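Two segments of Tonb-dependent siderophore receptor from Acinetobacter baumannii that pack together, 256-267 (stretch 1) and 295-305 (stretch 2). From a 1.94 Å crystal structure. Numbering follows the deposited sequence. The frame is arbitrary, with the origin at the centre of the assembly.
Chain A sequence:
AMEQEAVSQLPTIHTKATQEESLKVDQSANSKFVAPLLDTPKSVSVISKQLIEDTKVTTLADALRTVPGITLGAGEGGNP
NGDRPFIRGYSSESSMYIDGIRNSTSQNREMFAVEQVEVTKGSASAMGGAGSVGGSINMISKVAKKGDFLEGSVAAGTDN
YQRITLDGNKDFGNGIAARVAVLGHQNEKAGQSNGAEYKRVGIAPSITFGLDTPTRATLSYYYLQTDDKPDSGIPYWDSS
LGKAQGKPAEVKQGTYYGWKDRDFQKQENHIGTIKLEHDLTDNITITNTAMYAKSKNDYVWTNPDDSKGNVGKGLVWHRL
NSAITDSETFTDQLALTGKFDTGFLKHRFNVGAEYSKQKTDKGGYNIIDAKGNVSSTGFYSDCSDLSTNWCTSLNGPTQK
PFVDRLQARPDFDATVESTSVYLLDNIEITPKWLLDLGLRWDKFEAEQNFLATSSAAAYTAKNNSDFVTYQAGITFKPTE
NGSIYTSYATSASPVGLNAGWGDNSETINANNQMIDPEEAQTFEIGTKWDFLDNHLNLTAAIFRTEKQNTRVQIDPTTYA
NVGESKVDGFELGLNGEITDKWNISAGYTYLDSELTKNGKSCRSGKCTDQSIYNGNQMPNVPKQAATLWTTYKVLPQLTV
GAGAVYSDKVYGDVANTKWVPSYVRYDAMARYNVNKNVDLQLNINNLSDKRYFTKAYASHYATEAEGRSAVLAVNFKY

Stretch 1, residues 256-267: YYGWKDRDFQKQ
Stretch 2 295-305: SKNDYVWTNPD

Two antiparallel β-strands pair edge to edge, and beyond the pairing a loop closes on the neighbouring strand through a buried aspartate–threonine hydrogen bond; together the stretches bury 737 Å². Strand 264-267 runs at 164° to strand 295-304, with extended backbones (Phe-264 phi/psi -167/163, Val-300 -138/122). Phe-264 pairs with Val-300 in a hydrogen-bonded pair (CA-CA 5.3 Å): Phe-264 N donates to Val-300 O and Val-300 N to Phe-264 O, both 2.9 Å. The next such pair is Lys-266 with Asp-298, Lys-266 N to Asp-298 O at 2.8 Å and Asp-298 N to Lys-266 O at 3.0 Å. Between and beyond lie the non-hydrogen-bonded pairs Gln-265/Tyr-299 (CA-CA 4.2 Å) and Gln-267/Asn-297 (4.6 Å).

Phe-264, Lys-266, Asp-298 and Val-300 share one face. A p rotamer (chi1 61°, chi2 89°) folds the Phe-264 ring across the partner strand, one face over Val-300 N, with CE2 3.6 Å from Val-300 CG2; Lys-266 (m) extends its end away. On the other face, amides suit a buried polar cluster: Asn-297 OD1 (chi1 t) accepts from Gln-265 NE2 (t, 3.0 Å) and, weakly, from Gln-267 NE2 (m, 3.3 Å). The Tyr-299 ring (p) leads away.

Before the strand, residues 259-263 turn back, Trp-259 O accepting from Arg-262 N (2.9 Å) and Asp-263 N (2.8 Å). Asp-263 (m) organizes the junction: OD1 forms a salt bridge with Arg-262 NE (2.9 Å), while OD2 accepts from Trp-259 N (2.9 Å) and Thr-302 OG1 (2.7 Å). A water bridges Asp-263 OD2 (2.8 Å from its O) and Thr-302 N (3.0 Å), accepting from the latter. Thr-302 (m) also sets CG2 3.3 Å from Tyr-257 O. At this end, Tyr-257 (m) packs CD2 3.9 Å from Pro-304 CB, an apolar contact between buried residues.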

# COMPACT_ATOMS: atom_id res chain seq x y z
N TYR A 256 -16.65 16.53 -9.02
CA TYR A 256 -16.46 16.26 -7.59
C TYR A 256 -17.76 16.30 -6.83
O TYR A 256 -18.44 17.33 -6.83
CB TYR A 256 -15.52 17.30 -6.99
CG TYR A 256 -15.20 17.16 -5.52
CD1 TYR A 256 -14.44 16.10 -5.03
CD2 TYR A 256 -15.63 18.12 -4.61
CE1 TYR A 256 -14.13 16.01 -3.69
CE2 TYR A 256 -15.33 18.04 -3.28
CZ TYR A 256 -14.56 16.99 -2.80
OH TYR A 256 -14.27 16.93 -1.45
N TYR A 257 -18.10 15.19 -6.18
CA TYR A 257 -19.32 15.09 -5.40
C TYR A 257 -19.16 15.23 -3.91
O TYR A 257 -20.12 15.05 -3.14
CB TYR A 257 -20.02 13.75 -5.72
CG TYR A 257 -20.47 13.65 -7.13
CD1 TYR A 257 -21.36 14.58 -7.66
CD2 TYR A 257 -19.96 12.67 -7.99
CE1 TYR A 257 -21.77 14.50 -8.98
CE2 TYR A 257 -20.38 12.58 -9.30
CZ TYR A 257 -21.27 13.51 -9.80
OH TYR A 257 -21.66 13.45 -11.11
N GLY A 258 -17.95 15.58 -3.46
CA GLY A 258 -17.73 15.88 -2.07
C GLY A 258 -18.34 17.22 -1.67
O GLY A 258 -18.81 17.99 -2.51
N TRP A 259 -18.33 17.47 -0.38
CA TRP A 259 -18.99 18.63 0.22
C TRP A 259 -17.92 19.39 0.98
O TRP A 259 -17.62 19.07 2.13
CB TRP A 259 -20.11 18.14 1.10
CG TRP A 259 -21.07 19.15 1.61
CD1 TRP A 259 -20.98 20.52 1.53
CD2 TRP A 259 -22.27 18.87 2.30
NE1 TRP A 259 -22.09 21.10 2.11
CE2 TRP A 259 -22.90 20.11 2.59
CE3 TRP A 259 -22.92 17.68 2.66
CZ2 TRP A 259 -24.12 20.19 3.25
CZ3 TRP A 259 -24.14 17.76 3.31
CH2 TRP A 259 -24.73 19.02 3.61
N LYS A 260 -17.32 20.38 0.33
CA LYS A 260 -16.10 20.95 0.84
C LYS A 260 -16.23 21.67 2.16
O LYS A 260 -15.27 21.66 2.96
CB LYS A 260 -15.41 21.83 -0.20
CG LYS A 260 -14.92 20.99 -1.37
CD LYS A 260 -14.18 21.82 -2.39
CE LYS A 260 -12.78 22.13 -1.95
NZ LYS A 260 -12.01 22.50 -3.15
N ASP A 261 -17.40 22.24 2.43
CA ASP A 261 -17.64 22.92 3.70
C ASP A 261 -17.84 21.92 4.85
O ASP A 261 -17.83 22.32 6.00
CB ASP A 261 -18.87 23.83 3.61
CG ASP A 261 -18.89 24.92 4.70
OD1 ASP A 261 -17.83 25.50 4.95
OD2 ASP A 261 -19.94 25.14 5.33
N ARG A 262 -18.09 20.65 4.52
CA ARG A 262 -18.33 19.61 5.53
C ARG A 262 -17.13 18.64 5.69
O ARG A 262 -16.76 18.25 6.81
CB ARG A 262 -19.53 18.78 5.14
CG ARG A 262 -19.97 17.78 6.19
CD ARG A 262 -20.96 16.79 5.66
NE ARG A 262 -20.38 15.85 4.70
CZ ARG A 262 -21.04 14.89 4.07
NH1 ARG A 262 -22.35 14.72 4.26
NH2 ARG A 262 -20.40 14.07 3.25
N ASP A 263 -16.58 18.23 4.56
CA ASP A 263 -15.64 17.11 4.47
C ASP A 263 -14.23 17.59 4.82
O ASP A 263 -13.89 18.76 4.59
CB ASP A 263 -15.60 16.55 3.06
CG ASP A 263 -16.92 15.90 2.61
OD1 ASP A 263 -17.82 15.60 3.45
OD2 ASP A 263 -17.02 15.64 1.40
N PHE A 264 -13.41 16.70 5.35
CA PHE A 264 -12.03 17.05 5.68
C PHE A 264 -11.28 15.75 5.96
O PHE A 264 -11.88 14.71 6.21
CB PHE A 264 -11.94 17.97 6.92
CG PHE A 264 -12.53 17.34 8.17
CD1 PHE A 264 -11.74 16.57 9.02
CD2 PHE A 264 -13.86 17.50 8.47
CE1 PHE A 264 -12.30 15.95 10.13
CE2 PHE A 264 -14.41 16.92 9.60
CZ PHE A 264 -13.64 16.13 10.41
N GLN A 265 -9.96 15.83 5.95
CA GLN A 265 -9.17 14.73 6.46
C GLN A 265 -7.86 15.25 6.98
O GLN A 265 -7.15 15.98 6.29
CB GLN A 265 -8.92 13.66 5.38
CG GLN A 265 -8.06 12.47 5.84
CD GLN A 265 -8.38 11.20 5.05
OE1 GLN A 265 -8.71 11.26 3.86
NE2 GLN A 265 -8.31 10.03 5.73
N LYS A 266 -7.55 14.85 8.19
CA LYS A 266 -6.32 15.22 8.84
C LYS A 266 -5.63 13.98 9.38
O LYS A 266 -6.18 13.23 10.20
CB LYS A 266 -6.62 16.18 10.00
CG LYS A 266 -7.20 17.51 9.55
CD LYS A 266 -7.90 18.24 10.70
CE LYS A 266 -8.38 19.61 10.25
NZ LYS A 266 -8.95 20.40 11.38
N GLN A 267 -4.43 13.72 8.88
CA GLN A 267 -3.64 12.61 9.35
C GLN A 267 -2.42 13.17 10.05
O GLN A 267 -1.84 14.19 9.63
CB GLN A 267 -3.23 11.72 8.17
CG GLN A 267 -4.42 11.18 7.39
CD GLN A 267 -4.07 10.09 6.40
OE1 GLN A 267 -2.97 10.05 5.86
NE2 GLN A 267 -5.01 9.21 6.15
N SER A 295 -0.16 7.23 15.38
CA SER A 295 -0.85 7.46 14.12
C SER A 295 -2.28 7.92 14.38
O SER A 295 -3.05 7.21 15.05
CB SER A 295 -0.85 6.17 13.27
OG SER A 295 -1.41 6.40 11.98
N LYS A 296 -2.62 9.10 13.86
CA LYS A 296 -3.96 9.66 13.99
C LYS A 296 -4.60 9.88 12.63
O LYS A 296 -3.93 10.22 11.67
CB LYS A 296 -3.90 10.99 14.75
CG LYS A 296 -3.25 10.83 16.11
CD LYS A 296 -3.13 12.14 16.90
CE LYS A 296 -4.50 12.66 17.29
NZ LYS A 296 -4.43 13.47 18.54
N ASN A 297 -5.91 9.68 12.58
CA ASN A 297 -6.67 9.88 11.37
C ASN A 297 -8.02 10.44 11.79
O ASN A 297 -8.67 9.92 12.72
CB ASN A 297 -6.81 8.52 10.65
CG ASN A 297 -7.28 8.62 9.21
OD1 ASN A 297 -7.27 9.69 8.56
ND2 ASN A 297 -7.67 7.45 8.67
N ASP A 298 -8.45 11.50 11.12
CA ASP A 298 -9.67 12.20 11.48
C ASP A 298 -10.28 12.67 10.18
O ASP A 298 -9.68 13.48 9.48
CB ASP A 298 -9.32 13.39 12.39
CG ASP A 298 -10.53 14.11 12.94
OD1 ASP A 298 -11.67 13.67 12.75
OD2 ASP A 298 -10.34 15.16 13.58
N TYR A 299 -11.42 12.10 9.80
CA TYR A 299 -11.96 12.36 8.49
C TYR A 299 -13.48 12.29 8.38
O TYR A 299 -14.17 11.57 9.13
CB TYR A 299 -11.33 11.43 7.44
CG TYR A 299 -11.70 9.98 7.55
CD1 TYR A 299 -12.94 9.51 7.12
CD2 TYR A 299 -10.79 9.05 8.03
CE1 TYR A 299 -13.26 8.16 7.18
CE2 TYR A 299 -11.11 7.70 8.12
CZ TYR A 299 -12.35 7.26 7.70
OH TYR A 299 -12.66 5.92 7.82
N VAL A 300 -13.95 13.06 7.41
CA VAL A 300 -15.33 13.02 6.90
C VAL A 300 -15.25 13.14 5.39
O VAL A 300 -14.66 14.10 4.87
CB VAL A 300 -16.17 14.22 7.43
CG1 VAL A 300 -17.49 14.30 6.67
CG2 VAL A 300 -16.42 14.06 8.92
N TRP A 301 -15.77 12.17 4.67
CA TRP A 301 -15.76 12.24 3.21
C TRP A 301 -17.07 11.69 2.63
O TRP A 301 -17.88 11.07 3.35
CB TRP A 301 -14.52 11.56 2.57
CG TRP A 301 -14.46 10.15 2.79
CD1 TRP A 301 -13.92 9.50 3.88
CD2 TRP A 301 -15.01 9.12 1.94
NE1 TRP A 301 -14.11 8.15 3.75
CE2 TRP A 301 -14.76 7.89 2.57
CE3 TRP A 301 -15.69 9.13 0.72
CZ2 TRP A 301 -15.17 6.66 2.02
CZ3 TRP A 301 -16.08 7.92 0.16
CH2 TRP A 301 -15.83 6.71 0.82
N THR A 302 -17.27 11.96 1.35
CA THR A 302 -18.55 11.72 0.71
C THR A 302 -18.56 10.51 -0.19
O THR A 302 -17.78 10.42 -1.14
CB THR A 302 -18.99 12.94 -0.13
OG1 THR A 302 -19.16 14.06 0.74
CG2 THR A 302 -20.29 12.64 -0.84
N ASN A 303 -19.49 9.60 0.09
CA ASN A 303 -19.87 8.54 -0.84
C ASN A 303 -20.94 9.12 -1.80
O ASN A 303 -21.98 9.60 -1.34
CB ASN A 303 -20.38 7.34 -0.03
CG ASN A 303 -21.05 6.24 -0.87
OD1 ASN A 303 -21.50 6.44 -2.00
ND2 ASN A 303 -21.18 5.08 -0.25
N PRO A 304 -20.66 9.13 -3.11
CA PRO A 304 -21.61 9.76 -4.06
C PRO A 304 -22.88 8.89 -4.27
O PRO A 304 -22.88 7.92 -5.03
CB PRO A 304 -20.78 9.87 -5.34
CG PRO A 304 -19.90 8.64 -5.28
CD PRO A 304 -19.51 8.54 -3.82
N ASP A 305 -23.90 9.23 -3.49
CA ASP A 305 -25.27 8.70 -3.56
C ASP A 305 -25.55 7.38 -2.85
O ASP A 305 -26.70 7.07 -2.60
CB ASP A 305 -25.82 8.64 -4.98
CG ASP A 305 -27.34 8.85 -5.00
OD1 ASP A 305 -27.78 9.80 -4.31
OD2 ASP A 305 -28.08 8.10 -5.71
O HOH W 1 -15.51 13.88 -0.09